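Local coordinates for protein serine protease inhibitor (Thermoanaerobacter tengcongensis, PDB 2PEF) that probably inhibits serine proteases as a thermophilic member of the serpin family, captured here in its latent state, at residues G282-F294 against D301-K313. Sequence-based numbering, arbitrary orientation.
Sequences GMTDAFLPDKADF and DIGNLYISEVLHK
Ile307 wedges the two branches of its side chain between Phe287 on one side and Met283 and Phe294 on the other. Its CD1 meets the methyl end of Met283, 3.5 Å from CE, and also the CZ corner of the Phe294 ring, while CG2 packs on Phe287 at 3.6 Å from CE2. With CG1 anti to the carbonyl carbon (chi1 -59°) and CG2 anti to the backbone N, the two branches part between Phe294 and Phe287. The extended Met283 chain crosses Ile307 at about a right angle. Farther along, Val310 CG2 reaches the edge of the Phe287 ring.

One direct backbone hydrogen bond joins the segments: the N-H of Ile307 donates to Ala286 O, with 2.8 Å between Ile307 N and Ala286 O. It is nearly straight, at 161°. Two waters add to it, one donating to both Phe287 O and Ile307 O, the other accepting from Phe294 N and donating to Leu305 O. Phe287 CA also points its hydrogen at Ile307 O, a weaker CA-H...O contact.

Tyr306 lies against Pro289 in a CH-pi contact, Pro289 CB standing 3.9 Å from the centroid of the Tyr306 ring over one face, and Tyr306 CB rests on Ala292 CB at 3.6 Å. A serine in its place would probably leave Pro289 CA and CB without the ring they pack on, opening a gap on that side of the turn.

In this part of the serpin fold, a 3-10 turn and the loop after it pack on the largely extended chain that leads into strand 310-318. Residues 282-294 follow helix 275-280, whose Asn275 and Glu279 touch Phe287, and Met283 and Phe294 lean on helix 51-62; Ile307 meets Val331 of strand 322-331, and strand 310-318 pairs antiparallel with strands 255-273 and 322-331.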
ATOM      1  N   GLY A 282      -4.909  10.822  14.097  1.00 21.08           N
ATOM      2  CA  GLY A 282      -4.603  11.010  15.514  1.00 20.63           C
ATOM      3  C   GLY A 282      -3.132  10.893  15.869  1.00 21.36           C
ATOM      4  O   GLY A 282      -2.743  11.151  17.012  1.00 21.96           O
ATOM      5  N   MET A 283      -2.315  10.506  14.890  1.00 20.26           N
ATOM      6  CA  MET A 283      -0.875  10.345  15.084  1.00 20.50           C
ATOM      7  C   MET A 283      -0.158  11.683  14.877  1.00 20.53           C
ATOM      8  O   MET A 283       0.258  12.018  13.765  1.00 20.65           O
ATOM      9  CB  MET A 283      -0.338   9.268  14.135  1.00 20.49           C
ATOM     10  CG  MET A 283       1.137   8.964  14.276  1.00 20.84           C
ATOM     11  SD  MET A 283       1.652   7.756  13.045  1.00 21.69           S
ATOM     12  CE  MET A 283       3.387   8.172  12.898  1.00 23.54           C
ATOM     13  N   THR A 284      -0.027  12.444  15.961  1.00 19.94           N
ATOM     14  CA  THR A 284       0.538  13.798  15.907  1.00 19.09           C
ATOM     15  C   THR A 284       1.857  13.928  16.672  1.00 18.31           C
ATOM     16  O   THR A 284       2.824  14.491  16.150  1.00 18.77           O
ATOM     17  CB  THR A 284      -0.470  14.852  16.421  1.00 19.52           C
ATOM     18  OG1 THR A 284      -0.864  14.527  17.758  1.00 21.29           O
ATOM     19  CG2 THR A 284      -1.708  14.901  15.521  1.00 16.53           C
ATOM     20  N   ASP A 285       1.894  13.398  17.896  1.00 17.39           N
ATOM     21  CA  ASP A 285       3.079  13.468  18.759  1.00 17.84           C
ATOM     22  C   ASP A 285       4.336  12.929  18.088  1.00 16.90           C
ATOM     23  O   ASP A 285       5.412  13.488  18.259  1.00 16.78           O
ATOM     24  CB  ASP A 285       2.851  12.717  20.074  1.00 18.20           C
ATOM     25  CG  ASP A 285       2.074  13.531  21.090  1.00 20.17           C
ATOM     26  OD1 ASP A 285       1.332  14.456  20.692  1.00 24.99           O
ATOM     27  OD2 ASP A 285       2.202  13.235  22.297  1.00 19.97           O
ATOM     28  N   ALA A 286       4.188  11.848  17.321  1.00 17.76           N
ATOM     29  CA  ALA A 286       5.318  11.195  16.652  1.00 17.08           C
ATOM     30  C   ALA A 286       6.099  12.142  15.740  1.00 17.70           C
ATOM     31  O   ALA A 286       7.305  11.970  15.538  1.00 18.39           O
ATOM     32  CB  ALA A 286       4.834   9.989  15.865  1.00 17.05           C
ATOM     33  N   PHE A 287       5.402  13.134  15.192  1.00 17.95           N
ATOM     34  CA  PHE A 287       6.000  14.089  14.257  1.00 18.87           C
ATOM     35  C   PHE A 287       6.569  15.335  14.940  1.00 18.96           C
ATOM     36  O   PHE A 287       7.190  16.173  14.282  1.00 19.11           O
ATOM     37  CB  PHE A 287       4.980  14.489  13.180  1.00 19.04           C
ATOM     38  CG  PHE A 287       4.482  13.334  12.355  1.00 18.33           C
ATOM     39  CD1 PHE A 287       3.239  12.763  12.614  1.00 18.52           C
ATOM     40  CD2 PHE A 287       5.259  12.811  11.320  1.00 19.25           C
ATOM     41  CE1 PHE A 287       2.776  11.692  11.853  1.00 17.47           C
ATOM     42  CE2 PHE A 287       4.805  11.743  10.552  1.00 19.71           C
ATOM     43  CZ  PHE A 287       3.563  11.179  10.818  1.00 17.82           C
ATOM     44  N   LEU A 288       6.364  15.451  16.252  1.00 19.42           N
ATOM     45  CA  LEU A 288       6.793  16.631  17.006  1.00 20.21           C
ATOM     46  C   LEU A 288       8.106  16.366  17.744  1.00 20.86           C
ATOM     47  O   LEU A 288       8.161  15.481  18.597  1.00 21.96           O
ATOM     48  CB  LEU A 288       5.711  17.056  18.007  1.00 20.24           C
ATOM     49  CG  LEU A 288       4.276  17.305  17.524  1.00 18.42           C
ATOM     50  CD1 LEU A 288       3.353  17.577  18.707  1.00 18.27           C
ATOM     51  CD2 LEU A 288       4.201  18.439  16.512  1.00 19.26           C
ATOM     52  N   PRO A 289       9.171  17.129  17.415  1.00 21.60           N
ATOM     53  CA  PRO A 289      10.480  16.952  18.057  1.00 22.28           C
ATOM     54  C   PRO A 289      10.455  17.045  19.587  1.00 22.26           C
ATOM     55  O   PRO A 289      11.147  16.277  20.258  1.00 23.26           O
ATOM     56  CB  PRO A 289      11.332  18.084  17.461  1.00 22.60           C
ATOM     57  CG  PRO A 289      10.366  19.023  16.816  1.00 23.59           C
ATOM     58  CD  PRO A 289       9.202  18.191  16.395  1.00 21.89           C
ATOM     59  N   ASP A 290       9.656  17.967  20.123  1.00 22.44           N
ATOM     60  CA  ASP A 290       9.585  18.194  21.568  1.00 22.67           C
ATOM     61  C   ASP A 290       8.582  17.290  22.297  1.00 22.58           C
ATOM     62  O   ASP A 290       8.596  17.220  23.530  1.00 23.17           O
ATOM     63  CB  ASP A 290       9.274  19.665  21.860  1.00 22.98           C
ATOM     64  N   LYS A 291       7.727  16.601  21.541  1.00 21.81           N
ATOM     65  CA  LYS A 291       6.685  15.753  22.128  1.00 21.26           C
ATOM     66  C   LYS A 291       6.885  14.256  21.876  1.00 20.14           C
ATOM     67  O   LYS A 291       6.481  13.429  22.700  1.00 20.01           O
ATOM     68  CB  LYS A 291       5.294  16.184  21.643  1.00 21.42           C
ATOM     69  CG  LYS A 291       4.730  17.404  22.356  1.00 22.59           C
ATOM     70  N   ALA A 292       7.499  13.914  20.743  1.00 20.00           N
ATOM     71  CA  ALA A 292       7.690  12.513  20.352  1.00 19.38           C
ATOM     72  C   ALA A 292       8.433  11.695  21.396  1.00 19.08           C
ATOM     73  O   ALA A 292       9.437  12.140  21.956  1.00 19.97           O
ATOM     74  CB  ALA A 292       8.397  12.410  19.008  1.00 19.48           C
ATOM     75  N   ASP A 293       7.920  10.496  21.649  1.00 18.52           N
ATOM     76  CA  ASP A 293       8.537   9.560  22.574  1.00 17.86           C
ATOM     77  C   ASP A 293       8.822   8.251  21.853  1.00 18.16           C
ATOM     78  O   ASP A 293       7.953   7.384  21.744  1.00 17.84           O
ATOM     79  CB  ASP A 293       7.632   9.323  23.789  1.00 18.52           C
ATOM     80  CG  ASP A 293       8.321   8.535  24.895  1.00 18.64           C
ATOM     81  OD1 ASP A 293       9.262   7.760  24.605  1.00 20.72           O
ATOM     82  OD2 ASP A 293       7.911   8.687  26.063  1.00 20.26           O
ATOM     83  N   PHE A 294      10.043   8.126  21.348  1.00 17.09           N
ATOM     84  CA  PHE A 294      10.496   6.881  20.749  1.00 17.79           C
ATOM     85  C   PHE A 294      11.646   6.275  21.549  1.00 17.75           C
ATOM     86  O   PHE A 294      12.601   5.737  20.984  1.00 17.40           O
ATOM     87  CB  PHE A 294      10.872   7.095  19.280  1.00 17.03           C
ATOM     88  CG  PHE A 294       9.685   7.260  18.374  1.00 17.32           C
ATOM     89  CD1 PHE A 294       9.319   8.518  17.909  1.00 15.73           C
ATOM     90  CD2 PHE A 294       8.918   6.157  17.999  1.00 19.21           C
ATOM     91  CE1 PHE A 294       8.219   8.681  17.077  1.00 15.51           C
ATOM     92  CE2 PHE A 294       7.810   6.310  17.173  1.00 17.79           C
ATOM     93  CZ  PHE A 294       7.460   7.572  16.710  1.00 17.91           C
ATOM     94  N   ASP A 301      22.468   9.598  20.248  1.00 26.17           N
ATOM     95  CA  ASP A 301      23.455  10.522  20.804  1.00 27.16           C
ATOM     96  C   ASP A 301      23.189  11.974  20.391  1.00 27.55           C
ATOM     97  O   ASP A 301      23.861  12.893  20.868  1.00 27.41           O
ATOM     98  CB  ASP A 301      24.872  10.098  20.391  1.00 27.62           C
ATOM     99  CG  ASP A 301      25.347   8.844  21.114  1.00 28.91           C
ATOM    100  OD1 ASP A 301      24.828   8.537  22.211  1.00 29.08           O
ATOM    101  OD2 ASP A 301      26.256   8.167  20.588  1.00 30.05           O
ATOM    102  N   ILE A 302      22.200  12.170  19.518  1.00 27.76           N
ATOM    103  CA  ILE A 302      21.866  13.492  18.979  1.00 28.17           C
ATOM    104  C   ILE A 302      20.489  14.007  19.428  1.00 27.96           C
ATOM    105  O   ILE A 302      19.832  14.762  18.705  1.00 28.65           O
ATOM    106  CB  ILE A 302      21.941  13.494  17.435  1.00 28.41           C
ATOM    107  N   GLY A 303      20.062  13.605  20.623  1.00 26.84           N
ATOM    108  CA  GLY A 303      18.786  14.058  21.176  1.00 25.58           C
ATOM    109  C   GLY A 303      17.638  13.096  20.931  1.00 24.70           C
ATOM    110  O   GLY A 303      17.851  11.959  20.502  1.00 24.41           O
ATOM    111  N   ASN A 304      16.420  13.560  21.204  1.00 23.62           N
ATOM    112  CA  ASN A 304      15.223  12.728  21.087  1.00 22.07           C
ATOM    113  C   ASN A 304      14.798  12.467  19.649  1.00 20.68           C
ATOM    114  O   ASN A 304      14.837  13.361  18.801  1.00 20.04           O
ATOM    115  CB  ASN A 304      14.058  13.332  21.880  1.00 23.01           C
ATOM    116  CG  ASN A 304      14.198  13.129  23.384  1.00 24.35           C
ATOM    117  OD1 ASN A 304      15.217  12.631  23.871  1.00 24.97           O
ATOM    118  ND2 ASN A 304      13.166  13.513  24.126  1.00 25.79           N
ATOM    119  N   LEU A 305      14.385  11.231  19.390  1.00 18.45           N
ATOM    120  CA  LEU A 305      13.955  10.826  18.058  1.00 17.78           C
ATOM    121  C   LEU A 305      12.510  11.213  17.779  1.00 16.69           C
ATOM    122  O   LEU A 305      11.654  11.157  18.663  1.00 15.98           O
ATOM    123  CB  LEU A 305      14.149   9.320  17.860  1.00 17.88           C
ATOM    124  CG  LEU A 305      15.587   8.812  17.742  1.00 19.37           C
ATOM    125  CD1 LEU A 305      15.588   7.427  17.131  1.00 22.16           C
ATOM    126  CD2 LEU A 305      16.433   9.754  16.904  1.00 19.15           C
ATOM    127  N   TYR A 306      12.262  11.619  16.538  1.00 16.93           N
ATOM    128  CA  TYR A 306      10.920  11.914  16.053  1.00 17.06           C
ATOM    129  C   TYR A 306      10.853  11.603  14.563  1.00 16.82           C
ATOM    130  O   TYR A 306      11.879  11.581  13.884  1.00 17.66           O
ATOM    131  CB  TYR A 306      10.547  13.377  16.324  1.00 17.94           C
ATOM    132  CG  TYR A 306      11.326  14.399  15.524  1.00 17.70           C
ATOM    133  CD1 TYR A 306      10.800  14.938  14.349  1.00 19.41           C
ATOM    134  CD2 TYR A 306      12.581  14.843  15.952  1.00 20.14           C
ATOM    135  CE1 TYR A 306      11.506  15.884  13.611  1.00 20.74           C
ATOM    136  CE2 TYR A 306      13.295  15.789  15.222  1.00 20.22           C
ATOM    137  CZ  TYR A 306      12.751  16.304  14.054  1.00 20.68           C
ATOM    138  OH  TYR A 306      13.453  17.240  13.331  1.00 20.94           O
ATOM    139  N   ILE A 307       9.650  11.362  14.056  1.00 15.54           N
ATOM    140  CA  ILE A 307       9.480  11.077  12.638  1.00 15.51           C
ATOM    141  C   ILE A 307       9.489  12.374  11.833  1.00 14.87           C
ATOM    142  O   ILE A 307       8.723  13.297  12.116  1.00 15.74           O
ATOM    143  CB  ILE A 307       8.190  10.276  12.360  1.00 14.98           C
ATOM    144  CG1 ILE A 307       8.224   8.946  13.121  1.00 17.23           C
ATOM    145  CG2 ILE A 307       8.011  10.051  10.854  1.00 14.42           C
ATOM    146  CD1 ILE A 307       6.928   8.164  13.075  1.00 16.75           C
ATOM    147  N   SER A 308      10.372  12.434  10.839  1.00 14.03           N
ATOM    148  CA  SER A 308      10.434  13.571   9.929  1.00 13.89           C
ATOM    149  C   SER A 308       9.390  13.417   8.830  1.00 14.36           C
ATOM    150  O   SER A 308       8.513  14.267   8.674  1.00 14.57           O
ATOM    151  CB  SER A 308      11.836  13.712   9.331  1.00 14.09           C
ATOM    152  OG  SER A 308      12.244  12.507   8.707  1.00 17.13           O
ATOM    153  N   GLU A 309       9.487  12.324   8.076  1.00 13.64           N
ATOM    154  CA  GLU A 309       8.542  12.049   6.999  1.00 14.32           C
ATOM    155  C   GLU A 309       8.193  10.575   6.909  1.00 13.67           C
ATOM    156  O   GLU A 309       9.036   9.707   7.157  1.00 14.39           O
ATOM    157  CB  GLU A 309       9.092  12.526   5.649  1.00 14.63           C
ATOM    158  CG  GLU A 309       9.182  14.045   5.486  1.00 17.53           C
ATOM    159  CD  GLU A 309       9.388  14.477   4.042  1.00 16.10           C
ATOM    160  OE1 GLU A 309       9.495  13.599   3.157  1.00 24.13           O
ATOM    161  OE2 GLU A 309       9.440  15.702   3.795  1.00 24.10           O
ATOM    162  N   VAL A 310       6.940  10.304   6.561  1.00 12.37           N
ATOM    163  CA  VAL A 310       6.523   8.969   6.153  1.00 13.15           C
ATOM    164  C   VAL A 310       6.259   9.053   4.652  1.00 13.14           C
ATOM    165  O   VAL A 310       5.357   9.772   4.209  1.00 13.47           O
ATOM    166  CB  VAL A 310       5.270   8.486   6.923  1.00 11.94           C
ATOM    167  CG1 VAL A 310       4.813   7.122   6.411  1.00 14.04           C
ATOM    168  CG2 VAL A 310       5.556   8.414   8.419  1.00 15.16           C
ATOM    169  N   LEU A 311       7.072   8.340   3.878  1.00 12.63           N
ATOM    170  CA  LEU A 311       7.001   8.387   2.421  1.00 13.40           C
ATOM    171  C   LEU A 311       6.520   7.055   1.862  1.00 13.39           C
ATOM    172  O   LEU A 311       6.929   5.995   2.329  1.00 13.26           O
ATOM    173  CB  LEU A 311       8.365   8.755   1.830  1.00 13.15           C
ATOM    174  CG  LEU A 311       8.485   9.083   0.335  1.00 15.28           C
ATOM    175  CD1 LEU A 311       7.793  10.397  -0.011  1.00 17.18           C
ATOM    176  CD2 LEU A 311       9.951   9.126  -0.082  1.00 14.66           C
ATOM    177  N   HIS A 312       5.654   7.134   0.855  1.00 12.12           N
ATOM    178  CA  HIS A 312       5.057   5.974   0.217  1.00 12.25           C
ATOM    179  C   HIS A 312       5.294   6.067  -1.287  1.00 12.00           C
ATOM    180  O   HIS A 312       4.991   7.088  -1.892  1.00 12.97           O
ATOM    181  CB  HIS A 312       3.551   5.948   0.510  1.00 13.41           C
ATOM    182  CG  HIS A 312       2.926   4.595   0.366  1.00 11.84           C
ATOM    183  ND1 HIS A 312       1.945   4.313  -0.558  1.00 15.89           N
ATOM    184  CD2 HIS A 312       3.139   3.447   1.046  1.00  9.25           C
ATOM    185  CE1 HIS A 312       1.584   3.047  -0.440  1.00 10.58           C
ATOM    186  NE2 HIS A 312       2.295   2.499   0.526  1.00 17.14           N
ATOM    187  N   LYS A 313       5.853   5.007  -1.872  1.00 10.93           N
ATOM    188  CA  LYS A 313       6.075   4.921  -3.318  1.00 11.37           C
ATOM    189  C   LYS A 313       5.441   3.644  -3.828  1.00 11.36           C
ATOM    190  O   LYS A 313       5.635   2.576  -3.249  1.00 10.37           O
ATOM    191  CB  LYS A 313       7.566   4.902  -3.660  1.00 12.01           C
ATOM    192  CG  LYS A 313       8.288   6.225  -3.509  1.00 15.84           C
ATOM    193  CD  LYS A 313       9.668   6.197  -4.187  1.00 13.57           C
ATOM    194  CE  LYS A 313       9.566   6.055  -5.705  1.00 21.25           C
ATOM    195  NZ  LYS A 313      10.860   6.353  -6.389  1.00 25.50           N
TER
HETATM  196  O   HOH W   1       8.141  15.893  11.767  1.00 24.21           O
HETATM  197  O   HOH W   2      12.189  10.051  21.189  1.00 26.70           O